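Local coordinates for fibronectin type III domain-containing protein (Simiduia agarivorans, PDB 6P2K), which probably hydrolyses the glucan backbone of xyloglucan as a family 74 glycoside hydrolase, this chain being its beta-propeller part, at residues T4-L9 and Q732-D737; V582-S587 and V594-Q599; R687-G692 and H710-G715; V704-D709 and Y716-G721. One frame throughout, in Å; residues are numbered along the deposited sequence.

Interaction 1 of 4, residues T4-L9 and Q732-D737; sequences TVWQPL and QDITDD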
loop_
_atom_site.group_PDB
_atom_site.type_symbol
_atom_site.label_atom_id
_atom_site.label_comp_id
_atom_site.label_asym_id
_atom_site.label_seq_id
_atom_site.Cartn_x
_atom_site.Cartn_y
_atom_site.Cartn_z
ATOM N N THR B 4 22.775 20.064 39.209
ATOM C CA THR B 4 23.545 19.222 38.307
ATOM C C THR B 4 23.966 20.011 37.074
ATOM O O THR B 4 23.256 20.912 36.617
ATOM C CB THR B 4 22.741 17.993 37.873
ATOM O OG1 THR B 4 21.828 18.365 36.832
ATOM C CG2 THR B 4 21.962 17.419 39.046
ATOM N N VAL B 5 25.136 19.663 36.541
ATOM C CA VAL B 5 25.667 20.269 35.321
ATOM C C VAL B 5 25.681 19.266 34.173
ATOM O O VAL B 5 25.049 19.483 33.138
ATOM C CB VAL B 5 27.071 20.865 35.560
ATOM C CG1 VAL B 5 27.436 21.816 34.431
ATOM C CG2 VAL B 5 27.121 21.575 36.903
ATOM N N TRP B 6 26.403 18.160 34.335
ATOM C CA TRP B 6 26.421 17.111 33.327
ATOM C C TRP B 6 25.141 16.288 33.411
ATOM O O TRP B 6 24.717 15.890 34.501
ATOM C CB TRP B 6 27.648 16.220 33.508
ATOM C CG TRP B 6 28.906 16.853 32.996
ATOM C CD1 TRP B 6 29.798 17.597 33.709
ATOM C CD2 TRP B 6 29.404 16.800 31.656
ATOM N NE1 TRP B 6 30.825 18.011 32.894
ATOM C CE2 TRP B 6 30.606 17.534 31.628
ATOM C CE3 TRP B 6 28.952 16.201 30.475
ATOM C CZ2 TRP B 6 31.361 17.682 30.468
ATOM C CZ3 TRP B 6 29.703 16.354 29.324
ATOM C CH2 TRP B 6 30.893 17.087 29.330
ATOM N N GLN B 7 24.533 16.033 32.257
ATOM C CA GLN B 7 23.215 15.421 32.178
ATOM C C GLN B 7 23.331 14.053 31.525
ATOM O O GLN B 7 23.730 13.969 30.350
ATOM C CB GLN B 7 22.267 16.319 31.382
ATOM C CG GLN B 7 20.838 15.820 31.290
ATOM C CD GLN B 7 19.891 16.898 30.785
ATOM O OE1 GLN B 7 20.311 17.851 30.124
ATOM N NE2 GLN B 7 18.608 16.754 31.099
ATOM N N PRO B 8 23.002 12.968 32.224
ATOM C CA PRO B 8 23.100 11.637 31.620
ATOM C C PRO B 8 21.937 11.352 30.684
ATOM O O PRO B 8 20.802 11.774 30.913
ATOM C CB PRO B 8 23.067 10.699 32.831
ATOM C CG PRO B 8 22.251 11.436 33.839
ATOM C CD PRO B 8 22.542 12.911 33.623
ATOM N N LEU B 9 22.241 10.612 29.613
ATOM C CA LEU B 9 21.257 10.224 28.596
ATOM C C LEU B 9 21.472 8.739 28.307
ATOM O O LEU B 9 22.175 8.379 27.360
ATOM C CB LEU B 9 21.404 11.087 27.329
ATOM C CG LEU B 9 21.338 12.609 27.504
ATOM C CD1 LEU B 9 21.809 13.316 26.240
ATOM C CD2 LEU B 9 19.932 13.059 27.878
ATOM N N GLN B 732 39.519 26.426 30.518
ATOM C CA GLN B 732 38.823 26.358 31.790
ATOM C C GLN B 732 38.467 24.907 32.085
ATOM O O GLN B 732 38.413 24.059 31.188
ATOM C CB GLN B 732 37.564 27.237 31.798
ATOM C CG GLN B 732 36.566 26.913 30.698
ATOM C CD GLN B 732 35.407 27.893 30.655
ATOM O OE1 GLN B 732 34.769 28.164 31.673
ATOM N NE2 GLN B 732 35.129 28.429 29.471
ATOM N N ASP B 733 38.234 24.634 33.363
ATOM C CA ASP B 733 37.893 23.299 33.837
ATOM C C ASP B 733 36.378 23.133 33.791
ATOM O O ASP B 733 35.647 23.898 34.429
ATOM C CB ASP B 733 38.433 23.100 35.256
ATOM C CG ASP B 733 38.134 21.722 35.821
ATOM O OD1 ASP B 733 37.662 20.839 35.072
ATOM O OD2 ASP B 733 38.382 21.524 37.031
ATOM N N ILE B 734 35.905 22.148 33.026
ATOM C CA ILE B 734 34.469 21.905 32.921
ATOM C C ILE B 734 34.150 20.480 33.355
ATOM O O ILE B 734 33.142 19.902 32.935
ATOM C CB ILE B 734 33.952 22.180 31.496
ATOM C CG1 ILE B 734 34.601 21.233 30.486
ATOM C CG2 ILE B 734 34.194 23.631 31.109
ATOM C CD1 ILE B 734 33.765 21.019 29.231
ATOM N N THR B 735 35.004 19.906 34.205
ATOM C CA THR B 735 34.724 18.575 34.738
ATOM C C THR B 735 33.440 18.578 35.556
ATOM O O THR B 735 32.570 17.718 35.368
ATOM C CB THR B 735 35.901 18.083 35.583
ATOM O OG1 THR B 735 37.116 18.216 34.835
ATOM C CG2 THR B 735 35.707 16.620 35.966
ATOM N N ASP B 736 33.302 19.548 36.462
ATOM C CA ASP B 736 32.091 19.774 37.270
ATOM C C ASP B 736 31.695 18.452 37.929
ATOM O O ASP B 736 32.536 17.824 38.586
ATOM C CB ASP B 736 31.019 20.420 36.401
ATOM C CG ASP B 736 31.423 21.793 35.898
ATOM O OD1 ASP B 736 32.042 22.554 36.670
ATOM O OD2 ASP B 736 31.117 22.114 34.732
ATOM N N ASP B 737 30.456 17.985 37.769
ATOM C CA ASP B 737 29.980 16.787 38.443
ATOM C C ASP B 737 30.152 15.516 37.609
ATOM O O ASP B 737 29.530 14.496 37.927
ATOM C CB ASP B 737 28.512 16.958 38.843
ATOM C CG ASP B 737 27.635 17.395 37.684
ATOM O OD1 ASP B 737 28.165 17.604 36.573
ATOM O OD2 ASP B 737 26.410 17.527 37.884
HETATM O O HOH W 1 25.302 15.163 36.737
#
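Val5 and Trp6 meet Asp737 in a polar contact between the N-terminal end of the chain and the loop after strand 729-733. The fold is a beta-propeller. Strand 7-8 pairs with strand 765-770, so the chain start completes a sheet made from its last strands, the closure known in propellers as molecular velcro. One carboxylate holds two successive backbone N-H groups near the chain start. Asp737 OD2 accepts from Val5 N at 2.8 Å. Asp737 OD1 accepts from Trp6 N at 2.9 Å through its syn lone pair. The first torsion (chi1 52°) sets CG of Asp737 between its own backbone N and carbonyl carbon, and from there the carboxylate reaches the backbone of Val5 and Trp6. An alanine here would probably leave the N-H groups of Val5 and Trp6 without these acceptors and the chain start less firmly fixed. Asp736 lies beside Val5, with OD2 3.7 Å from Val5 CG1; its charge is paired with Arg769. Asp733 OD1 accepts from Thr735 N at 2.9 Å, an Asx turn that shapes the loop. The Trp6 ring is buried, with Trp767, Leu757 and Met743 around it. Ile734 CD1 packs 4.3 Å from Trp6 CZ2. The indole N-H is satisfied at the ring edge: Trp6 NE1 donates to Ile734 O at 3.0 Å, with the oxygen only 7° out of the ring plane.

Interaction 2 of 4, residues V582-S587 and V594-Q599; sequences VVFFSS and VWRGEQ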
loop_
_atom_site.group_PDB
_atom_site.type_symbol
_atom_site.label_atom_id
_atom_site.label_comp_id
_atom_site.label_asym_id
_atom_site.label_seq_id
_atom_site.Cartn_x
_atom_site.Cartn_y
_atom_site.Cartn_z
ATOM N N VAL B 582 38.961 17.538 0.149
ATOM C CA VAL B 582 40.027 17.439 1.138
ATOM C C VAL B 582 39.493 16.694 2.352
ATOM O O VAL B 582 38.381 16.970 2.816
ATOM C CB VAL B 582 40.567 18.825 1.547
ATOM C CG1 VAL B 582 41.580 18.691 2.672
ATOM C CG2 VAL B 582 41.197 19.519 0.349
ATOM N N VAL B 583 40.280 15.747 2.859
ATOM C CA VAL B 583 39.912 14.957 4.027
ATOM C C VAL B 583 41.157 14.726 4.874
ATOM O O VAL B 583 42.255 14.521 4.344
ATOM C CB VAL B 583 39.252 13.620 3.621
ATOM C CG1 VAL B 583 40.238 12.725 2.879
ATOM C CG2 VAL B 583 38.686 12.907 4.838
ATOM N N PHE B 584 40.987 14.786 6.191
ATOM C CA PHE B 584 42.034 14.461 7.145
ATOM C C PHE B 584 41.613 13.242 7.956
ATOM O O PHE B 584 40.425 12.929 8.066
ATOM C CB PHE B 584 42.326 15.626 8.103
ATOM C CG PHE B 584 42.539 16.947 7.421
ATOM C CD1 PHE B 584 41.463 17.772 7.124
ATOM C CD2 PHE B 584 43.814 17.378 7.100
ATOM C CE1 PHE B 584 41.655 18.995 6.505
ATOM C CE2 PHE B 584 44.014 18.598 6.476
ATOM C CZ PHE B 584 42.932 19.407 6.181
ATOM N N PHE B 585 42.599 12.557 8.528
ATOM C CA PHE B 585 42.308 11.501 9.489
ATOM C C PHE B 585 43.546 11.244 10.330
ATOM O O PHE B 585 44.671 11.565 9.933
ATOM C CB PHE B 585 41.825 10.210 8.808
ATOM C CG PHE B 585 42.876 9.498 7.994
ATOM C CD1 PHE B 585 43.133 9.873 6.686
ATOM C CD2 PHE B 585 43.571 8.423 8.523
ATOM C CE1 PHE B 585 44.079 9.207 5.929
ATOM C CE2 PHE B 585 44.521 7.756 7.772
ATOM C CZ PHE B 585 44.775 8.150 6.473
ATOM N N SER B 586 43.320 10.677 11.511
ATOM C CA SER B 586 44.394 10.291 12.415
ATOM C C SER B 586 44.692 8.814 12.202
ATOM O O SER B 586 43.816 7.963 12.399
ATOM C CB SER B 586 44.015 10.568 13.870
ATOM O OG SER B 586 42.735 10.040 14.175
ATOM N N SER B 587 45.917 8.514 11.782
ATOM C CA SER B 587 46.342 7.145 11.543
ATOM C C SER B 587 46.892 6.538 12.822
ATOM O O SER B 587 47.768 7.123 13.466
ATOM C CB SER B 587 47.404 7.098 10.448
ATOM O OG SER B 587 47.949 5.794 10.323
ATOM N N VAL B 594 48.596 12.438 11.702
ATOM C CA VAL B 594 47.528 13.100 10.960
ATOM C C VAL B 594 47.873 13.056 9.477
ATOM O O VAL B 594 48.941 13.514 9.061
ATOM C CB VAL B 594 47.322 14.545 11.438
ATOM C CG1 VAL B 594 46.194 15.200 10.652
ATOM C CG2 VAL B 594 47.026 14.572 12.928
ATOM N N TRP B 595 46.976 12.488 8.681
ATOM C CA TRP B 595 47.147 12.390 7.242
ATOM C C TRP B 595 46.154 13.315 6.548
ATOM O O TRP B 595 45.080 13.609 7.080
ATOM C CB TRP B 595 46.941 10.946 6.768
ATOM C CG TRP B 595 48.140 10.072 6.956
ATOM C CD1 TRP B 595 48.658 9.633 8.138
ATOM C CD2 TRP B 595 48.968 9.521 5.923
ATOM N NE1 TRP B 595 49.763 8.845 7.906
ATOM C CE2 TRP B 595 49.974 8.760 6.556
ATOM C CE3 TRP B 595 48.954 9.594 4.525
ATOM C CZ2 TRP B 595 50.963 8.085 5.839
ATOM C CZ3 TRP B 595 49.936 8.922 3.815
ATOM C CH2 TRP B 595 50.925 8.176 4.473
ATOM N N ARG B 596 46.520 13.776 5.355
ATOM C CA ARG B 596 45.658 14.646 4.566
ATOM C C ARG B 596 45.568 14.114 3.145
ATOM O O ARG B 596 46.596 13.853 2.512
ATOM C CB ARG B 596 46.178 16.081 4.555
ATOM C CG ARG B 596 45.411 17.016 3.635
ATOM C CD ARG B 596 46.178 18.323 3.482
ATOM N NE ARG B 596 45.479 19.328 2.688
ATOM C CZ ARG B 596 45.563 19.433 1.364
ATOM N NH1 ARG B 596 46.311 18.583 0.672
ATOM N NH2 ARG B 596 44.898 20.390 0.731
ATOM N N GLY B 597 44.346 13.948 2.655
ATOM C CA GLY B 597 44.095 13.502 1.294
ATOM C C GLY B 597 43.447 14.613 0.488
ATOM O O GLY B 597 42.591 15.343 0.999
ATOM N N GLU B 598 43.860 14.735 -0.772
ATOM C CA GLU B 598 43.354 15.769 -1.664
ATOM C C GLU B 598 42.972 15.136 -2.992
ATOM O O GLU B 598 43.812 14.512 -3.649
ATOM C CB GLU B 598 44.395 16.872 -1.875
ATOM C CG GLU B 598 43.899 18.031 -2.718
ATOM C CD GLU B 598 44.977 19.066 -2.968
ATOM O OE1 GLU B 598 45.627 19.012 -4.035
ATOM O OE2 GLU B 598 45.179 19.930 -2.090
ATOM N N GLN B 599 41.711 15.301 -3.385
ATOM C CA GLN B 599 41.244 14.805 -4.671
ATOM C C GLN B 599 41.689 15.743 -5.784
ATOM O O GLN B 599 41.596 16.967 -5.655
ATOM C CB GLN B 599 39.721 14.674 -4.667
ATOM C CG GLN B 599 39.146 14.033 -5.913
ATOM C CD GLN B 599 37.667 13.725 -5.770
ATOM O OE1 GLN B 599 36.918 14.490 -5.161
ATOM N NE2 GLN B 599 37.239 12.597 -6.327
#
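The Phe585 ring carries Trp595 CB over one face, 3.4 Å above the plane and offset toward the rim. This is a CH-pi contact. The two aromatic side chains lie side by side and point the same way. Their planes are 21° apart, but the rings are slid so far that they barely overlap. Ser587 CB reaches the indole at Trp595 CD1, 3.7 Å away, while Trp595 NE1 donates to Val591 O. On the opposite side of the sheet, Phe584 runs alongside Arg596, and Phe584 CE2 is 3.5 Å from Arg596 CG. The guanidinium holds Glu598 OE2 at its edge, in plane, with NH1 and NH2 both turned to that oxygen. The NH2 bond of Arg596 to Glu598 OE2 is the shorter, at 2.9 Å. Arg596 NE has a second carboxylate, Glu656. An alanine in place of Arg596 would probably leave Glu598 and Glu656 without their positive mate and open a gap beside Phe584 CE2. Backbone bonds join the antiparallel strands, the shortest being Gly597 N to Val583 O at 2.7 Å. The hairpin lies in the middle of an antiparallel propeller sheet. Strand 567-575 flanks segment 582-587, and strand 605-615 flanks 594-599. The Trp595 side chain is about 6 Å from that of zinc ligand Asp566, and Leu631 of strand 628-634 packs on Phe584.

Interaction 3 of 4, residues R687-G692 and H710-G715; sequences RFKFTG and HDYQLG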
loop_
_atom_site.group_PDB
_atom_site.type_symbol
_atom_site.label_atom_id
_atom_site.label_comp_id
_atom_site.label_asym_id
_atom_site.label_seq_id
_atom_site.Cartn_x
_atom_site.Cartn_y
_atom_site.Cartn_z
ATOM N N ARG B 687 51.382 6.851 39.031
ATOM C CA ARG B 687 51.209 5.995 37.864
ATOM C C ARG B 687 50.459 6.669 36.725
ATOM O O ARG B 687 50.489 6.158 35.601
ATOM C CB ARG B 687 50.451 4.713 38.235
ATOM C CG ARG B 687 50.663 4.206 39.644
ATOM C CD ARG B 687 50.219 2.759 39.726
ATOM N NE ARG B 687 50.361 2.199 41.064
ATOM C CZ ARG B 687 50.763 0.956 41.309
ATOM N NH1 ARG B 687 51.071 0.148 40.302
ATOM N NH2 ARG B 687 50.865 0.523 42.558
ATOM N N PHE B 688 49.787 7.787 36.987
ATOM C CA PHE B 688 48.904 8.380 35.994
ATOM C C PHE B 688 49.694 8.888 34.796
ATOM O O PHE B 688 50.670 9.626 34.949
ATOM C CB PHE B 688 48.098 9.524 36.604
ATOM C CG PHE B 688 47.171 10.193 35.625
ATOM C CD1 PHE B 688 45.975 9.595 35.266
ATOM C CD2 PHE B 688 47.500 11.415 35.059
ATOM C CE1 PHE B 688 45.121 10.207 34.362
ATOM C CE2 PHE B 688 46.654 12.028 34.156
ATOM C CZ PHE B 688 45.462 11.424 33.808
ATOM N N LYS B 689 49.260 8.494 33.603
ATOM C CA LYS B 689 49.809 8.993 32.352
ATOM C C LYS B 689 48.789 9.914 31.698
ATOM O O LYS B 689 47.591 9.615 31.678
ATOM C CB LYS B 689 50.174 7.840 31.412
ATOM C CG LYS B 689 51.066 6.787 32.063
ATOM C CD LYS B 689 51.433 5.677 31.090
ATOM C CE LYS B 689 50.216 4.855 30.690
ATOM N NZ LYS B 689 49.706 4.032 31.824
ATOM N N PHE B 690 49.265 11.045 31.177
ATOM C CA PHE B 690 48.383 12.037 30.564
ATOM C C PHE B 690 48.090 11.614 29.128
ATOM O O PHE B 690 48.644 12.137 28.158
ATOM C CB PHE B 690 49.004 13.426 30.631
ATOM C CG PHE B 690 48.794 14.115 31.947
ATOM C CD1 PHE B 690 49.660 13.891 33.005
ATOM C CD2 PHE B 690 47.725 14.974 32.131
ATOM C CE1 PHE B 690 49.470 14.520 34.223
ATOM C CE2 PHE B 690 47.528 15.607 33.346
ATOM C CZ PHE B 690 48.400 15.378 34.394
ATOM N N THR B 691 47.197 10.631 29.004
ATOM C CA THR B 691 46.712 10.190 27.703
ATOM C C THR B 691 45.210 10.426 27.609
ATOM O O THR B 691 44.651 11.223 28.371
ATOM C CB THR B 691 47.026 8.708 27.469
ATOM O OG1 THR B 691 46.478 7.926 28.538
ATOM C CG2 THR B 691 48.523 8.483 27.415
ATOM N N GLY B 692 44.549 9.726 26.693
ATOM C CA GLY B 692 43.105 9.822 26.570
ATOM C C GLY B 692 42.570 8.667 25.754
ATOM O O GLY B 692 43.321 7.920 25.121
ATOM N N HIS B 710 43.360 4.962 30.616
ATOM C CA HIS B 710 42.536 3.761 30.595
ATOM C C HIS B 710 43.182 2.591 31.328
ATOM O O HIS B 710 42.481 1.636 31.679
ATOM C CB HIS B 710 42.240 3.361 29.150
ATOM C CG HIS B 710 43.374 2.652 28.475
ATOM N ND1 HIS B 710 44.405 3.323 27.851
ATOM C CD2 HIS B 710 43.641 1.332 28.328
ATOM C CE1 HIS B 710 45.258 2.446 27.349
ATOM N NE2 HIS B 710 44.817 1.231 27.625
ATOM N N ASP B 711 44.497 2.634 31.553
ATOM C CA ASP B 711 45.159 1.538 32.253
ATOM C C ASP B 711 44.703 1.436 33.701
ATOM O O ASP B 711 44.741 0.349 34.288
ATOM C CB ASP B 711 46.676 1.709 32.193
ATOM C CG ASP B 711 47.248 1.341 30.843
ATOM O OD1 ASP B 711 46.735 0.388 30.220
ATOM O OD2 ASP B 711 48.211 2.005 30.407
ATOM N N TYR B 712 44.270 2.549 34.291
ATOM C CA TYR B 712 43.792 2.549 35.662
ATOM C C TYR B 712 42.400 3.145 35.815
ATOM O O TYR B 712 41.927 3.281 36.948
ATOM C CB TYR B 712 44.775 3.308 36.571
ATOM C CG TYR B 712 46.225 2.948 36.337
ATOM C CD1 TYR B 712 46.730 1.718 36.739
ATOM C CD2 TYR B 712 47.088 3.837 35.711
ATOM C CE1 TYR B 712 48.056 1.382 36.527
ATOM C CE2 TYR B 712 48.415 3.512 35.492
ATOM C CZ TYR B 712 48.894 2.283 35.903
ATOM O OH TYR B 712 50.216 1.953 35.689
ATOM N N GLN B 713 41.732 3.499 34.712
ATOM C CA GLN B 713 40.398 4.104 34.744
ATOM C C GLN B 713 40.395 5.394 35.560
ATOM O O GLN B 713 39.470 5.666 36.327
ATOM C CB GLN B 713 39.351 3.124 35.278
ATOM C CG GLN B 713 39.244 1.840 34.483
ATOM C CD GLN B 713 38.504 0.754 35.238
ATOM O OE1 GLN B 713 38.530 -0.414 34.851
ATOM N NE2 GLN B 713 37.839 1.136 36.327
ATOM N N LEU B 714 41.440 6.196 35.392
ATOM C CA LEU B 714 41.580 7.465 36.087
ATOM C C LEU B 714 41.365 8.603 35.101
ATOM O O LEU B 714 42.030 8.664 34.061
ATOM C CB LEU B 714 42.954 7.579 36.746
ATOM C CG LEU B 714 43.239 6.522 37.815
ATOM C CD1 LEU B 714 44.704 6.539 38.219
ATOM C CD2 LEU B 714 42.343 6.746 39.025
ATOM N N GLY B 715 40.428 9.488 35.422
ATOM C CA GLY B 715 40.196 10.670 34.616
ATOM C C GLY B 715 40.674 11.921 35.319
ATOM O O GLY B 715 40.209 12.233 36.420
HETATM O O HOH W 2 51.709 3.809 34.182
HETATM O O HOH W 3 51.721 0.695 37.617
#
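Lys689 NZ is gripped by two carboxylates and a water. It donates to Asp711 OD2 at 2.9 Å, on the anti lone pair, as part of a salt bridge. Asp709 is its second acidic partner, and a water accepts from Lys689 NZ at 3.1 Å. The contact joins the loop before strand 697-699 to the turn of the hairpin formed by strands 702-709 and 714-723, part of a propeller sheet. Gln713 and Leu714 both face Asp709 in a G1 beta bulge where the turn re-enters the second strand. The Lys689 chain runs straight at first and then bends. Its third torsion (chi3 -67°) turns CE out of the line of the chain, and CE itself comes 3.5 Å from Asp711 OD2. Phe688 and Leu714 slide past each other in opposite directions. Phe688 CD1 is 3.9 Å from Leu714 CB, and Leu714 O lies at the edge of the Phe688 ring. Trp680 packs on both residues. Tyr712 crosses Arg687 at about a right angle, with CE2 of the tyrosine 3.6 Å from CB of Arg687. The Tyr712 ring also meets that of Phe131, and Arg687 touches Tyr79 and Asn99, so both the hairpin turn and the loop 687-692 rest against loops from much earlier in the chain. Two waters complete the link. One bridges Arg687 O, Lys689 NZ and Tyr712 OH. The other lies 2.8 Å from Tyr712 OH and accepts from Arg687 NH1 at 2.8 Å.

Interaction 4 of 4, residues V704-D709 and Y716-G721; sequences VMSYYD and YGVFLG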
loop_
_atom_site.group_PDB
_atom_site.type_symbol
_atom_site.label_atom_id
_atom_site.label_comp_id
_atom_site.label_asym_id
_atom_site.label_seq_id
_atom_site.Cartn_x
_atom_site.Cartn_y
_atom_site.Cartn_z
ATOM N N VAL B 704 37.428 21.170 23.108
ATOM C CA VAL B 704 37.295 20.371 24.320
ATOM C C VAL B 704 38.223 19.166 24.225
ATOM O O VAL B 704 38.519 18.670 23.135
ATOM C CB VAL B 704 35.829 19.926 24.552
ATOM C CG1 VAL B 704 35.341 19.059 23.397
ATOM C CG2 VAL B 704 35.666 19.201 25.888
ATOM N N MET B 705 38.704 18.712 25.382
ATOM C CA MET B 705 39.508 17.500 25.476
ATOM C C MET B 705 39.379 16.951 26.891
ATOM O O MET B 705 38.914 17.638 27.804
ATOM C CB MET B 705 40.975 17.765 25.115
ATOM C CG MET B 705 41.693 18.732 26.047
ATOM S SD MET B 705 42.436 17.921 27.481
ATOM C CE MET B 705 43.579 16.798 26.684
ATOM N N SER B 706 39.814 15.702 27.067
ATOM C CA SER B 706 39.718 15.037 28.361
ATOM C C SER B 706 40.936 14.152 28.577
ATOM O O SER B 706 41.232 13.289 27.745
ATOM C CB SER B 706 38.431 14.209 28.455
ATOM O OG SER B 706 38.509 13.253 29.496
ATOM N N TYR B 707 41.628 14.362 29.697
ATOM C CA TYR B 707 42.800 13.566 30.057
ATOM C C TYR B 707 42.359 12.355 30.872
ATOM O O TYR B 707 41.695 12.503 31.904
ATOM C CB TYR B 707 43.801 14.405 30.848
ATOM C CG TYR B 707 44.820 15.122 29.992
ATOM C CD1 TYR B 707 45.641 14.418 29.120
ATOM C CD2 TYR B 707 44.967 16.503 30.061
ATOM C CE1 TYR B 707 46.578 15.066 28.338
ATOM C CE2 TYR B 707 45.901 17.162 29.282
ATOM C CZ TYR B 707 46.703 16.438 28.422
ATOM O OH TYR B 707 47.633 17.089 27.643
ATOM N N TYR B 708 42.744 11.163 30.419
ATOM C CA TYR B 708 42.224 9.928 30.994
ATOM C C TYR B 708 43.200 8.794 30.712
ATOM O O TYR B 708 43.644 8.628 29.572
ATOM C CB TYR B 708 40.841 9.622 30.407
ATOM C CG TYR B 708 40.275 8.272 30.768
ATOM C CD1 TYR B 708 39.706 8.047 32.015
ATOM C CD2 TYR B 708 40.288 7.228 29.854
ATOM C CE1 TYR B 708 39.175 6.812 32.344
ATOM C CE2 TYR B 708 39.758 5.993 30.173
ATOM C CZ TYR B 708 39.206 5.790 31.416
ATOM O OH TYR B 708 38.684 4.556 31.736
ATOM N N ASP B 709 43.528 8.019 31.745
ATOM C CA ASP B 709 44.446 6.884 31.631
ATOM C C ASP B 709 43.626 5.602 31.757
ATOM O O ASP B 709 43.254 5.195 32.863
ATOM C CB ASP B 709 45.545 6.953 32.688
ATOM C CG ASP B 709 46.678 5.968 32.429
ATOM O OD1 ASP B 709 46.464 4.972 31.703
ATOM O OD2 ASP B 709 47.790 6.189 32.957
ATOM N N TYR B 716 41.615 12.643 34.705
ATOM C CA TYR B 716 42.127 13.851 35.343
ATOM C C TYR B 716 41.095 14.969 35.306
ATOM O O TYR B 716 40.832 15.619 36.324
ATOM C CB TYR B 716 43.429 14.305 34.678
ATOM C CG TYR B 716 44.152 15.325 35.521
ATOM C CD1 TYR B 716 43.796 16.668 35.483
ATOM C CD2 TYR B 716 45.166 14.942 36.388
ATOM C CE1 TYR B 716 44.438 17.601 36.275
ATOM C CE2 TYR B 716 45.817 15.870 37.181
ATOM C CZ TYR B 716 45.448 17.197 37.121
ATOM O OH TYR B 716 46.091 18.125 37.907
ATOM N N GLY B 717 40.507 15.215 34.139
ATOM C CA GLY B 717 39.545 16.288 34.011
ATOM C C GLY B 717 39.169 16.605 32.580
ATOM O O GLY B 717 39.846 16.182 31.637
ATOM N N VAL B 718 38.076 17.345 32.413
ATOM C CA VAL B 718 37.594 17.790 31.110
ATOM C C VAL B 718 37.895 19.275 30.989
ATOM O O VAL B 718 37.620 20.046 31.917
ATOM C CB VAL B 718 36.088 17.517 30.944
ATOM C CG1 VAL B 718 35.646 17.803 29.510
ATOM C CG2 VAL B 718 35.771 16.084 31.343
ATOM N N PHE B 719 38.463 19.676 29.856
ATOM C CA PHE B 719 38.926 21.044 29.670
ATOM C C PHE B 719 38.327 21.644 28.409
ATOM O O PHE B 719 38.292 21.003 27.355
ATOM C CB PHE B 719 40.455 21.101 29.613
ATOM C CG PHE B 719 41.116 20.547 30.841
ATOM C CD1 PHE B 719 41.421 19.193 30.933
ATOM C CD2 PHE B 719 41.407 21.372 31.920
ATOM C CE1 PHE B 719 42.019 18.680 32.068
ATOM C CE2 PHE B 719 42.007 20.867 33.057
ATOM C CZ PHE B 719 42.315 19.518 33.133
ATOM N N LEU B 720 37.864 22.885 28.530
ATOM C CA LEU B 720 37.211 23.608 27.448
ATOM C C LEU B 720 38.011 24.869 27.154
ATOM O O LEU B 720 38.230 25.693 28.048
ATOM C CB LEU B 720 35.769 23.960 27.821
ATOM C CG LEU B 720 34.944 24.704 26.768
ATOM C CD1 LEU B 720 34.419 23.737 25.714
ATOM C CD2 LEU B 720 33.808 25.478 27.414
ATOM N N GLY B 721 38.442 25.017 25.908
ATOM C CA GLY B 721 39.191 26.186 25.472
ATOM C C GLY B 721 38.327 27.072 24.592
ATOM O O GLY B 721 37.512 26.577 23.806
HETATM O O HOH W 4 38.972 13.039 32.321
#
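The Phe719 ring packs against Met705 and Tyr707, which also touch each other, on one face of an antiparallel hairpin in the propeller. Its CD1 lies 3.8 Å from Met705 SD, a Met-aromatic contact made obliquely to the ring. Its CE1 comes to the edge of the Tyr707 ring, 4.2 Å from Tyr707 CD2, and the two side chains cross at about a right angle. Met705 is bent at its second and third torsions; the third (chi3 60°) places CE 3.4 Å above the centre of the Tyr707 ring. Gly717 has no side chain to fill the hollow that Phe719 CZ takes; a CB there would crowd it. On the other face, Val704 CG2 and Val718 CG1 lie side by side, 3.9 Å apart, with Phe748 packed on Val704. Near the turn the register slips. Tyr707 N donates to Gly717 O, but Tyr707 O accepts from Tyr716 N at 2.8 Å, a beta bulge with both residues facing Tyr707. Water bridges Ser706 OG and Tyr707 O beside it. The hairpin is thus probably held by backbone bonds and apolar packing, while buried polar ends link it to neighbouring parts of the fold: Ser706 OG to Ser741, Tyr707 OH to Trp648 and Tyr716 OH to Arg673.

Interactions 1, 3 and 4 share one propeller sheet. Interaction 4 is its central hairpin, and interaction 3 lies at the hairpin's turn, where Thr691 O is 2.8 Å from Tyr708 N and Leu714 O is 2.8 Å from Asp709 N. Interaction 1 touches the hairpin along strand 714-723: Thr735 OG1 is 2.7 Å from Val718 N. It also ties this sheet to the neighbouring one, which the chain start completes. Interaction 2 belongs to a separate sheet, its centre 25 Å from that of interaction 4. It is the one close to an annotated metal site, with the Trp595 side chain about 8 Å from a zinc ion. All three others are nested inside the chain loop closed by interaction 1.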